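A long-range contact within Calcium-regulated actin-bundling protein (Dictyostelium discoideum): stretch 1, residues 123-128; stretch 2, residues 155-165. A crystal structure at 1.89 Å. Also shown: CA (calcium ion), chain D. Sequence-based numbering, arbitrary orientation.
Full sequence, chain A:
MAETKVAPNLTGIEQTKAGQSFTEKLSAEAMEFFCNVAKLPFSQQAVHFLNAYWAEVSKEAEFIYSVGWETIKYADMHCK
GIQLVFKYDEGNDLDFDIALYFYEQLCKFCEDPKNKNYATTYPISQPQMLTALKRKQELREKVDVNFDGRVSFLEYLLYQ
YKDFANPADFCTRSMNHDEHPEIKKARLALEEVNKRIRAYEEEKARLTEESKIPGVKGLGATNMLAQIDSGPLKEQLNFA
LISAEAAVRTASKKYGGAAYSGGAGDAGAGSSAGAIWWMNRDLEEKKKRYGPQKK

Stretch 1 123-128: PISQPQ
Stretch 2 (155-165) EYLLYQYKDFA

A single side-chain amide can tie a turn to a helix by offering both N-H groups to backbone carbonyls. The contact between residues 123-128 and 155-165 of this calcium-regulated actin-bundling protein is a compact example, burying 334 Å² in all, and Ile124, Gln160 and Tyr161 contribute most of it.

The first stretch opens with a single 3-10 turn, Pro123 to Ser125 (Ile124 phi/psi -71/-16, Ser125 -86/-4), closed by Gln126 N donating to Pro123 O at 3.0 Å. It then extends through Gln126 (-74/136) and Pro127 (-75/176). The second stretch is helical from Glu155 to Gln160, and Tyr161, at -107/34, is the first residue to leave helical geometry. In register, Ile124 CA lies 7.1 Å from Tyr161 CA, and Ser125 CA 6.6 Å from Gln160 CA.

Gln160 leaves its backbone sideways, but its t, p rotamer (chi1 177°, chi2 67°, chi3 57°) brings the amide to the turn. There Gln160 NE2 donates to Ile124 O at 3.0 Å and to Gln126 O at 3.0 Å, with angles of 146° and 155° at the hydrogens. The carbonyl between them is not a third acceptor: Ser125 O lies 3.3 Å from Gln160 NE2, at a poor angle. It is served instead by a water, which donates to Ser125 O at 2.9 Å and to Gln160 OE1 at 2.5 Å while accepting from Tyr156 OH at 2.6 Å. Both ends of one amide are thus engaged, directly and through solvent.

Tyr161 (chi1 -63°, m; chi2 -69°) adds a short polar contact beside an apolar one. Tyr161 OH comes within 2.6 Å of Ser125 OG, the serine being in the m rotamer (chi1 -69°) with its hydroxyl at the edge of the ring, near the ring plane. Along the same ring, Tyr161 CE1 packs 4.2 Å from Ile124 CG2.

Ile124 broadens the contact. Its CA-to-CB bond points sideways, yet the extended t, t side chain (-165°, -175°) carries CD1 closer to the residues that follow the helix. Ile124 CD1 meets Phe164 CE2 at 4.2 Å, at the edge of a ring set by chi1 57° (p) and chi2 82°, and Asp163 OD2 lies 3.5 Å from the same Ile124 CD1. The aspartate is m (chi1 -61°), its CA-to-CB bond directed toward the turn. Ile124 therefore combines a carbonyl that accepts from Gln160 with a side chain that packs against Tyr161 and Phe164.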

# COMPACT_ATOMS: atom_id res chain seq x y z
N PRO A 123 33.20 -12.17 -4.65
CA PRO A 123 32.82 -12.76 -3.37
C PRO A 123 32.12 -11.74 -2.47
O PRO A 123 31.14 -12.06 -1.84
CB PRO A 123 34.19 -13.19 -2.77
CG PRO A 123 35.23 -12.45 -3.56
CD PRO A 123 34.63 -12.37 -4.94
N ILE A 124 32.60 -10.51 -2.43
CA ILE A 124 32.07 -9.56 -1.45
C ILE A 124 30.63 -9.13 -1.82
O ILE A 124 29.92 -8.60 -0.99
CB ILE A 124 33.02 -8.35 -1.28
CG1 ILE A 124 32.65 -7.59 -0.03
CG2 ILE A 124 32.95 -7.43 -2.47
CD1 ILE A 124 33.43 -6.31 0.17
N SER A 125 30.21 -9.40 -3.05
CA SER A 125 28.87 -9.17 -3.45
C SER A 125 27.91 -10.30 -3.17
O SER A 125 26.77 -10.15 -3.46
CB SER A 125 28.84 -8.90 -4.95
OG SER A 125 29.43 -7.68 -5.24
N GLN A 126 28.35 -11.45 -2.65
CA GLN A 126 27.46 -12.58 -2.60
C GLN A 126 26.44 -12.35 -1.51
O GLN A 126 26.81 -11.97 -0.42
CB GLN A 126 28.21 -13.90 -2.27
CG GLN A 126 29.08 -14.40 -3.44
CD GLN A 126 28.42 -14.25 -4.78
OE1 GLN A 126 27.52 -15.04 -5.14
NE2 GLN A 126 28.89 -13.28 -5.56
N PRO A 127 25.17 -12.64 -1.79
CA PRO A 127 24.13 -12.54 -0.75
C PRO A 127 24.23 -13.71 0.23
O PRO A 127 25.05 -14.59 0.02
CB PRO A 127 22.84 -12.63 -1.51
CG PRO A 127 23.21 -13.39 -2.76
CD PRO A 127 24.63 -13.10 -3.08
N GLN A 128 23.40 -13.70 1.25
CA GLN A 128 23.37 -14.76 2.25
C GLN A 128 21.98 -15.34 2.29
O GLN A 128 20.97 -14.63 2.32
CB GLN A 128 23.79 -14.21 3.61
CG GLN A 128 23.46 -15.10 4.81
CD GLN A 128 23.70 -14.38 6.14
OE1 GLN A 128 23.36 -13.18 6.32
NE2 GLN A 128 24.28 -15.10 7.10
N GLU A 155 19.55 0.91 -0.00
CA GLU A 155 19.61 0.24 1.30
C GLU A 155 20.19 -1.17 1.16
O GLU A 155 21.02 -1.57 1.95
CB GLU A 155 18.23 0.26 1.96
CG GLU A 155 17.89 1.61 2.52
CD GLU A 155 16.44 1.71 2.90
OE1 GLU A 155 15.61 1.54 2.00
OE2 GLU A 155 16.16 1.92 4.09
N TYR A 156 19.76 -1.90 0.13
CA TYR A 156 20.38 -3.19 -0.19
C TYR A 156 21.90 -3.06 -0.38
O TYR A 156 22.69 -3.86 0.14
CB TYR A 156 19.73 -3.83 -1.44
CG TYR A 156 20.67 -4.77 -2.16
CD1 TYR A 156 20.89 -6.07 -1.69
CD2 TYR A 156 21.30 -4.40 -3.35
CE1 TYR A 156 21.75 -6.95 -2.37
CE2 TYR A 156 22.17 -5.24 -4.00
CZ TYR A 156 22.42 -6.53 -3.50
OH TYR A 156 23.29 -7.40 -4.18
N LEU A 157 22.32 -2.06 -1.14
CA LEU A 157 23.74 -1.85 -1.39
C LEU A 157 24.59 -1.55 -0.20
O LEU A 157 25.66 -2.12 -0.01
CB LEU A 157 23.95 -0.76 -2.42
CG LEU A 157 23.46 -1.19 -3.80
CD1 LEU A 157 23.42 0.01 -4.75
CD2 LEU A 157 24.36 -2.25 -4.48
N LEU A 158 24.10 -0.67 0.65
CA LEU A 158 24.82 -0.29 1.82
C LEU A 158 25.04 -1.45 2.77
O LEU A 158 26.11 -1.55 3.40
CB LEU A 158 24.05 0.78 2.54
CG LEU A 158 24.38 2.27 2.32
CD1 LEU A 158 25.50 2.66 1.41
CD2 LEU A 158 23.14 3.08 2.16
N TYR A 159 24.02 -2.29 2.90
CA TYR A 159 24.10 -3.43 3.79
C TYR A 159 24.94 -4.53 3.15
O TYR A 159 25.75 -5.12 3.82
CB TYR A 159 22.73 -3.93 4.26
CG TYR A 159 22.87 -4.98 5.36
CD1 TYR A 159 23.32 -4.63 6.63
CD2 TYR A 159 22.61 -6.32 5.10
CE1 TYR A 159 23.50 -5.58 7.62
CE2 TYR A 159 22.80 -7.28 6.06
CZ TYR A 159 23.24 -6.91 7.30
OH TYR A 159 23.38 -7.86 8.25
N GLN A 160 24.81 -4.75 1.84
CA GLN A 160 25.66 -5.75 1.18
C GLN A 160 27.15 -5.44 1.34
O GLN A 160 27.95 -6.32 1.61
CB GLN A 160 25.27 -5.87 -0.27
CG GLN A 160 26.10 -6.83 -1.09
CD GLN A 160 25.91 -8.28 -0.69
OE1 GLN A 160 24.82 -8.78 -0.71
NE2 GLN A 160 27.00 -8.96 -0.34
N TYR A 161 27.50 -4.16 1.23
CA TYR A 161 28.91 -3.73 1.21
C TYR A 161 29.23 -3.09 2.51
O TYR A 161 30.05 -2.19 2.59
CB TYR A 161 29.09 -2.80 0.01
CG TYR A 161 28.83 -3.51 -1.24
CD1 TYR A 161 29.70 -4.51 -1.70
CD2 TYR A 161 27.70 -3.25 -2.01
CE1 TYR A 161 29.45 -5.20 -2.87
CE2 TYR A 161 27.47 -3.94 -3.19
CZ TYR A 161 28.32 -4.91 -3.61
OH TYR A 161 28.00 -5.60 -4.76
N LYS A 162 28.61 -3.60 3.59
CA LYS A 162 28.78 -2.99 4.87
C LYS A 162 30.20 -3.07 5.48
O LYS A 162 30.49 -2.29 6.41
CB LYS A 162 27.77 -3.51 5.90
CG LYS A 162 28.01 -4.97 6.35
CD LYS A 162 26.87 -5.49 7.19
CE LYS A 162 26.95 -7.00 7.33
NZ LYS A 162 28.10 -7.31 8.20
N ASP A 163 31.07 -3.94 4.98
CA ASP A 163 32.52 -3.94 5.41
C ASP A 163 33.14 -2.55 5.22
O ASP A 163 34.12 -2.22 5.83
CB ASP A 163 33.38 -4.87 4.56
CG ASP A 163 32.95 -6.31 4.63
OD1 ASP A 163 32.37 -6.74 5.69
OD2 ASP A 163 33.22 -7.03 3.59
N PHE A 164 32.60 -1.72 4.33
CA PHE A 164 33.10 -0.35 4.24
C PHE A 164 32.03 0.75 4.13
O PHE A 164 32.37 1.86 4.39
CB PHE A 164 34.08 -0.16 3.06
CG PHE A 164 33.50 -0.52 1.76
CD1 PHE A 164 32.71 0.38 1.08
CD2 PHE A 164 33.75 -1.76 1.22
CE1 PHE A 164 32.14 0.00 -0.11
CE2 PHE A 164 33.16 -2.15 0.05
CZ PHE A 164 32.35 -1.25 -0.62
N ALA A 165 30.79 0.40 3.76
CA ALA A 165 29.72 1.34 3.50
C ALA A 165 28.75 1.39 4.68
O ALA A 165 28.56 0.37 5.36
CB ALA A 165 29.01 0.91 2.24
CA CA D . 13.66 1.99 3.75
O HOH W 1 23.99 -9.62 -2.95
O HOH W 2 13.35 3.52 1.93